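Local coordinates for SPbeta prophage-derived uncharacterized protein YomS (Bacillus subtilis, PDB 6I5O), which is of unknown function but is encoded in a prophage lytic cassette and folds as an all-beta domain that assembles into a pentamer, at residues T16-E29 with F101-I115. Numbering follows the deposited sequence. Where two conformers were deposited one is given.
Sequences TSFTFHEAATSPSE and FEVVSVTGDVTVKGI
A classic beta bulge, F20 and H21 opposite V112, interrupts the antiparallel pairing of 16-24 with strand 110-115; the chain then turns, after T25, to meet strand 101-107 of the same beta domain at S28. Before the bulge F18 and G114 form a hydrogen-bonded pair, with G114 N to F18 O at 2.7 Å. At the bulge V112 O accepts F20 N at 2.8 Å and H21 N at 3.1 Å, the latter on a lone pair. The F20 ring is sandwiched: F101 CD1 points into one face, edge-to-face with the planes at 64°, and F18 CD2 sits over the centre of the other. F101 itself continues the aromatic cluster to F56 and F91. H21 reaches the far strand, its NE2 donating to F101 O at 2.7 Å, with the oxygen in the ring plane but the N-H bent (138°). V103 CG2 lies over the imidazole centre, 3.5 Å from the centroid, in a CH-pi contact. A24 pairs with V110 after a second bulge, and S28 bridges V103 through two backbone bonds. The carboxylates of E29 and E102 come close, E29 OE2 to E102 OE1 at 4.4 Å, and both form salt bridges with K65 NZ. The in-plane bond from NE2, together with V103 over the face, probably holds the buried imidazole in this rotation, and F101 O satisfies NE2, while the lysine probably offsets the repulsion between the two glutamates.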
loop_
_atom_site.group_PDB
_atom_site.type_symbol
_atom_site.label_atom_id
_atom_site.label_comp_id
_atom_site.label_asym_id
_atom_site.label_seq_id
_atom_site.Cartn_x
_atom_site.Cartn_y
_atom_site.Cartn_z
ATOM N N THR A 16 -16.684 2.004 11.565
ATOM C CA THR A 16 -17.991 1.553 12.119
ATOM C C THR A 16 -18.111 0.064 11.878
ATOM O O THR A 16 -17.342 -0.566 11.182
ATOM C CB THR A 16 -19.137 2.424 11.581
ATOM O OG1 THR A 16 -20.226 2.215 12.515
ATOM C CG2 THR A 16 -19.489 2.078 10.163
ATOM N N SER A 17 -19.143 -0.503 12.510
ATOM C CA SER A 17 -19.492 -1.931 12.417
ATOM C C SER A 17 -20.789 -2.059 11.629
ATOM O O SER A 17 -21.564 -1.091 11.554
ATOM C CB SER A 17 -19.611 -2.534 13.783
ATOM O OG SER A 17 -18.384 -2.426 14.490
ATOM N N PHE A 18 -20.966 -3.186 10.968
ATOM C CA PHE A 18 -22.197 -3.449 10.198
ATOM C C PHE A 18 -22.500 -4.932 10.265
ATOM O O PHE A 18 -21.621 -5.776 10.079
ATOM C CB PHE A 18 -22.055 -2.996 8.742
ATOM C CG PHE A 18 -23.350 -3.080 7.995
ATOM C CD1 PHE A 18 -24.343 -2.117 8.178
ATOM C CD2 PHE A 18 -23.556 -4.087 7.070
ATOM C CE1 PHE A 18 -25.541 -2.212 7.502
ATOM C CE2 PHE A 18 -24.767 -4.158 6.371
ATOM C CZ PHE A 18 -25.706 -3.204 6.562
ATOM N N THR A 19 -23.770 -5.238 10.488
ATOM C CA THR A 19 -24.232 -6.634 10.425
ATOM C C THR A 19 -24.863 -6.933 9.073
ATOM O O THR A 19 -25.925 -6.394 8.761
ATOM C CB THR A 19 -25.190 -6.927 11.585
ATOM O OG1 THR A 19 -24.421 -6.796 12.783
ATOM C CG2 THR A 19 -25.758 -8.324 11.495
ATOM N N PHE A 20 -24.275 -7.850 8.323
ATOM C CA PHE A 20 -24.857 -8.341 7.056
ATOM C C PHE A 20 -25.907 -9.404 7.361
ATOM O O PHE A 20 -26.977 -9.417 6.735
ATOM C CB PHE A 20 -23.778 -8.845 6.119
ATOM C CG PHE A 20 -22.760 -7.805 5.726
ATOM C CD1 PHE A 20 -23.004 -6.939 4.693
ATOM C CD2 PHE A 20 -21.574 -7.649 6.447
ATOM C CE1 PHE A 20 -22.064 -5.995 4.321
ATOM C CE2 PHE A 20 -20.616 -6.720 6.050
ATOM C CZ PHE A 20 -20.896 -5.866 5.015
ATOM N N HIS A 21 -25.561 -10.327 8.251
ATOM C CA HIS A 21 -26.447 -11.429 8.717
ATOM C C HIS A 21 -26.278 -11.586 10.221
ATOM O O HIS A 21 -25.195 -11.835 10.704
ATOM C CB HIS A 21 -26.092 -12.754 8.053
ATOM C CG HIS A 21 -26.326 -12.757 6.592
ATOM N ND1 HIS A 21 -27.518 -13.120 6.039
ATOM C CD2 HIS A 21 -25.510 -12.422 5.572
ATOM C CE1 HIS A 21 -27.398 -13.053 4.724
ATOM N NE2 HIS A 21 -26.190 -12.605 4.399
ATOM N N GLU A 22 -27.379 -11.409 10.922
ATOM C CA GLU A 22 -27.484 -11.640 12.365
ATOM C C GLU A 22 -28.138 -12.996 12.456
ATOM O O GLU A 22 -29.330 -13.076 12.257
ATOM C CB GLU A 22 -28.576 -10.804 12.974
ATOM C CG GLU A 22 -28.551 -10.816 14.468
ATOM C CD GLU A 22 -28.787 -9.364 14.819
ATOM O OE1 GLU A 22 -27.878 -8.540 14.500
ATOM O OE2 GLU A 22 -29.934 -9.053 15.242
ATOM N N ALA A 23 -27.957 -13.996 12.195
ATOM C CA ALA A 23 -27.917 -15.425 12.649
ATOM C C ALA A 23 -28.750 -16.139 11.605
ATOM O O ALA A 23 -29.828 -16.623 11.898
ATOM C CB ALA A 23 -28.424 -15.620 14.071
ATOM N N ALA A 24 -28.202 -16.115 10.363
ATOM C CA ALA A 24 -28.863 -16.696 9.184
ATOM C C ALA A 24 -28.977 -18.200 9.350
ATOM O O ALA A 24 -27.952 -18.821 9.610
ATOM C CB ALA A 24 -28.097 -16.368 7.959
ATOM N N THR A 25 -30.180 -18.764 9.179
ATOM C CA THR A 25 -30.368 -20.233 9.211
ATOM C C THR A 25 -30.952 -20.742 7.891
ATOM O O THR A 25 -31.232 -21.926 7.783
ATOM C CB THR A 25 -31.249 -20.612 10.399
ATOM O OG1 THR A 25 -32.532 -20.011 10.189
ATOM C CG2 THR A 25 -30.693 -20.194 11.733
ATOM N N SER A 26 -31.154 -19.852 6.939
ATOM C CA SER A 26 -31.565 -20.207 5.571
ATOM C C SER A 26 -30.957 -19.216 4.607
ATOM O O SER A 26 -30.475 -18.156 5.037
ATOM C CB SER A 26 -33.095 -20.207 5.474
ATOM O OG SER A 26 -33.568 -18.911 5.824
ATOM N N PRO A 27 -30.984 -19.517 3.298
ATOM C CA PRO A 27 -30.368 -18.611 2.338
ATOM C C PRO A 27 -30.994 -17.220 2.347
ATOM O O PRO A 27 -32.220 -17.062 2.439
ATOM C CB PRO A 27 -30.500 -19.337 1.011
ATOM C CG PRO A 27 -30.700 -20.775 1.366
ATOM C CD PRO A 27 -31.472 -20.748 2.664
ATOM N N SER A 28 -30.144 -16.227 2.124
ATOM C CA SER A 28 -30.559 -14.800 2.113
ATOM C C SER A 28 -29.429 -13.963 1.538
ATOM O O SER A 28 -28.271 -14.264 1.866
ATOM C CB SER A 28 -30.861 -14.315 3.527
ATOM O OG SER A 28 -31.297 -12.938 3.473
ATOM N N GLU A 29 -29.750 -12.874 0.862
ATOM C CA GLU A 29 -28.716 -11.880 0.517
ATOM C C GLU A 29 -28.319 -11.094 1.738
ATOM O O GLU A 29 -27.155 -10.594 1.729
ATOM C CB GLU A 29 -29.224 -10.958 -0.604
ATOM C CG GLU A 29 -29.243 -11.677 -1.936
ATOM C CD GLU A 29 -29.730 -10.763 -3.071
ATOM O OE1 GLU A 29 -30.569 -9.835 -2.796
ATOM O OE2 GLU A 29 -29.360 -10.983 -4.185
ATOM N N PHE A 101 -22.975 -9.741 1.269
ATOM C CA PHE A 101 -22.400 -11.078 1.566
ATOM C C PHE A 101 -23.545 -12.059 1.608
ATOM O O PHE A 101 -24.246 -12.087 2.650
ATOM C CB PHE A 101 -21.632 -11.021 2.883
ATOM C CG PHE A 101 -20.385 -10.228 2.692
ATOM C CD1 PHE A 101 -20.398 -8.830 2.728
ATOM C CD2 PHE A 101 -19.214 -10.857 2.269
ATOM C CE1 PHE A 101 -19.293 -8.104 2.331
ATOM C CE2 PHE A 101 -18.106 -10.127 1.918
ATOM C CZ PHE A 101 -18.151 -8.764 1.930
ATOM N N GLU A 102 -23.766 -12.770 0.528
ATOM C CA GLU A 102 -24.953 -13.622 0.358
ATOM C C GLU A 102 -24.706 -14.978 1.025
ATOM O O GLU A 102 -23.692 -15.641 0.718
ATOM C CB GLU A 102 -25.223 -13.854 -1.118
ATOM C CG GLU A 102 -26.436 -14.761 -1.352
ATOM C CD GLU A 102 -26.866 -14.861 -2.782
ATOM O OE1 GLU A 102 -26.283 -14.149 -3.647
ATOM O OE2 GLU A 102 -27.917 -15.483 -3.010
ATOM N N VAL A 103 -25.652 -15.400 1.883
ATOM C CA VAL A 103 -25.682 -16.795 2.363
ATOM C C VAL A 103 -26.383 -17.589 1.272
ATOM O O VAL A 103 -27.630 -17.482 1.154
ATOM C CB VAL A 103 -26.371 -16.899 3.732
ATOM C CG1 VAL A 103 -26.530 -18.342 4.155
ATOM C CG2 VAL A 103 -25.643 -16.081 4.778
ATOM N N VAL A 104 -25.607 -18.320 0.487
ATOM C CA VAL A 104 -26.146 -19.147 -0.615
ATOM C C VAL A 104 -26.775 -20.408 -0.018
ATOM O O VAL A 104 -27.824 -20.895 -0.521
ATOM C CB VAL A 104 -25.021 -19.495 -1.597
ATOM C CG1 VAL A 104 -25.459 -20.496 -2.652
ATOM C CG2 VAL A 104 -24.529 -18.240 -2.254
ATOM N N SER A 105 -26.154 -20.958 1.023
ATOM C CA SER A 105 -26.609 -22.175 1.686
ATOM C C SER A 105 -26.094 -22.167 3.108
ATOM O O SER A 105 -25.041 -21.560 3.368
ATOM C CB SER A 105 -26.187 -23.423 0.939
ATOM O OG SER A 105 -24.801 -23.564 0.935
ATOM N N VAL A 106 -26.795 -22.840 4.003
ATOM C CA VAL A 106 -26.344 -22.959 5.401
ATOM C C VAL A 106 -27.116 -24.108 6.042
ATOM O O VAL A 106 -28.309 -24.265 5.782
ATOM C CB VAL A 106 -26.547 -21.647 6.201
ATOM C CG1 VAL A 106 -28.018 -21.186 6.214
ATOM C CG2 VAL A 106 -25.991 -21.796 7.614
ATOM N N THR A 107 -26.408 -24.893 6.811
ATOM C CA THR A 107 -27.004 -25.864 7.757
ATOM C C THR A 107 -26.601 -25.412 9.165
ATOM O O THR A 107 -25.424 -25.500 9.495
ATOM C CB THR A 107 -26.553 -27.283 7.439
ATOM O OG1 THR A 107 -26.932 -27.579 6.076
ATOM C CG2 THR A 107 -27.236 -28.262 8.348
ATOM N N GLY A 108 -27.509 -24.807 9.901
ATOM C CA GLY A 108 -27.186 -24.231 11.205
ATOM C C GLY A 108 -27.285 -22.738 11.133
ATOM O O GLY A 108 -28.077 -22.231 10.371
ATOM N N ASP A 109 -26.459 -22.027 11.895
ATOM C CA ASP A 109 -26.565 -20.559 12.013
ATOM C C ASP A 109 -25.239 -19.944 11.554
ATOM O O ASP A 109 -24.157 -20.366 12.024
ATOM C CB ASP A 109 -26.824 -20.203 13.474
ATOM C CG ASP A 109 -25.646 -20.560 14.375
ATOM O OD1 ASP A 109 -25.434 -21.770 14.601
ATOM O OD2 ASP A 109 -24.900 -19.621 14.826
ATOM N N VAL A 110 -25.307 -18.906 10.759
ATOM C CA VAL A 110 -24.079 -18.211 10.323
ATOM C C VAL A 110 -24.317 -16.725 10.505
ATOM O O VAL A 110 -25.373 -16.197 10.109
ATOM C CB VAL A 110 -23.668 -18.618 8.892
ATOM C CG1 VAL A 110 -24.676 -18.195 7.851
ATOM C CG2 VAL A 110 -22.278 -18.076 8.547
ATOM N N THR A 111 -23.328 -16.076 11.099
ATOM C CA THR A 111 -23.319 -14.611 11.318
ATOM C C THR A 111 -22.269 -14.008 10.384
ATOM O O THR A 111 -21.185 -14.600 10.200
ATOM C CB THR A 111 -23.167 -14.318 12.810
ATOM O OG1 THR A 111 -24.392 -14.637 13.486
ATOM C CG2 THR A 111 -22.801 -12.893 13.079
ATOM N N VAL A 112 -22.585 -12.855 9.836
ATOM C CA VAL A 112 -21.639 -12.147 8.909
ATOM C C VAL A 112 -21.642 -10.703 9.348
ATOM O O VAL A 112 -22.662 -10.032 9.159
ATOM C CB VAL A 112 -22.013 -12.327 7.433
ATOM C CG1 VAL A 112 -20.977 -11.681 6.549
ATOM C CG2 VAL A 112 -22.178 -13.794 7.073
ATOM N N LYS A 113 -20.502 -10.225 9.862
ATOM C CA LYS A 113 -20.423 -8.884 10.452
ATOM C C LYS A 113 -19.153 -8.238 9.990
ATOM O O LYS A 113 -18.179 -8.942 9.792
ATOM C CB LYS A 113 -20.482 -8.920 11.976
ATOM C CG LYS A 113 -21.782 -9.450 12.545
ATOM C CD LYS A 113 -21.856 -9.494 14.023
ATOM C CE LYS A 113 -23.249 -9.798 14.501
ATOM N NZ LYS A 113 -23.284 -9.965 15.979
ATOM N N GLY A 114 -19.154 -6.938 9.757
ATOM C CA GLY A 114 -17.918 -6.283 9.298
ATOM C C GLY A 114 -17.560 -5.092 10.118
ATOM O O GLY A 114 -18.369 -4.528 10.859
ATOM N N ILE A 115 -16.296 -4.740 9.989
ATOM C CA ILE A 115 -15.762 -3.443 10.460
ATOM C C ILE A 115 -15.205 -2.763 9.202
ATOM O O ILE A 115 -14.451 -3.356 8.432
ATOM C CB ILE A 115 -14.671 -3.616 11.524
ATOM C CG1 ILE A 115 -15.290 -4.198 12.784
ATOM C CG2 ILE A 115 -13.976 -2.295 11.804
ATOM C CD1 ILE A 115 -14.280 -4.651 13.830
HETATM O O HOH W 1 -30.297 -24.178 9.055
HETATM O O HOH W 2 -31.225 -23.580 5.254
HETATM O O HOH W 3 -25.244 -9.067 2.985
#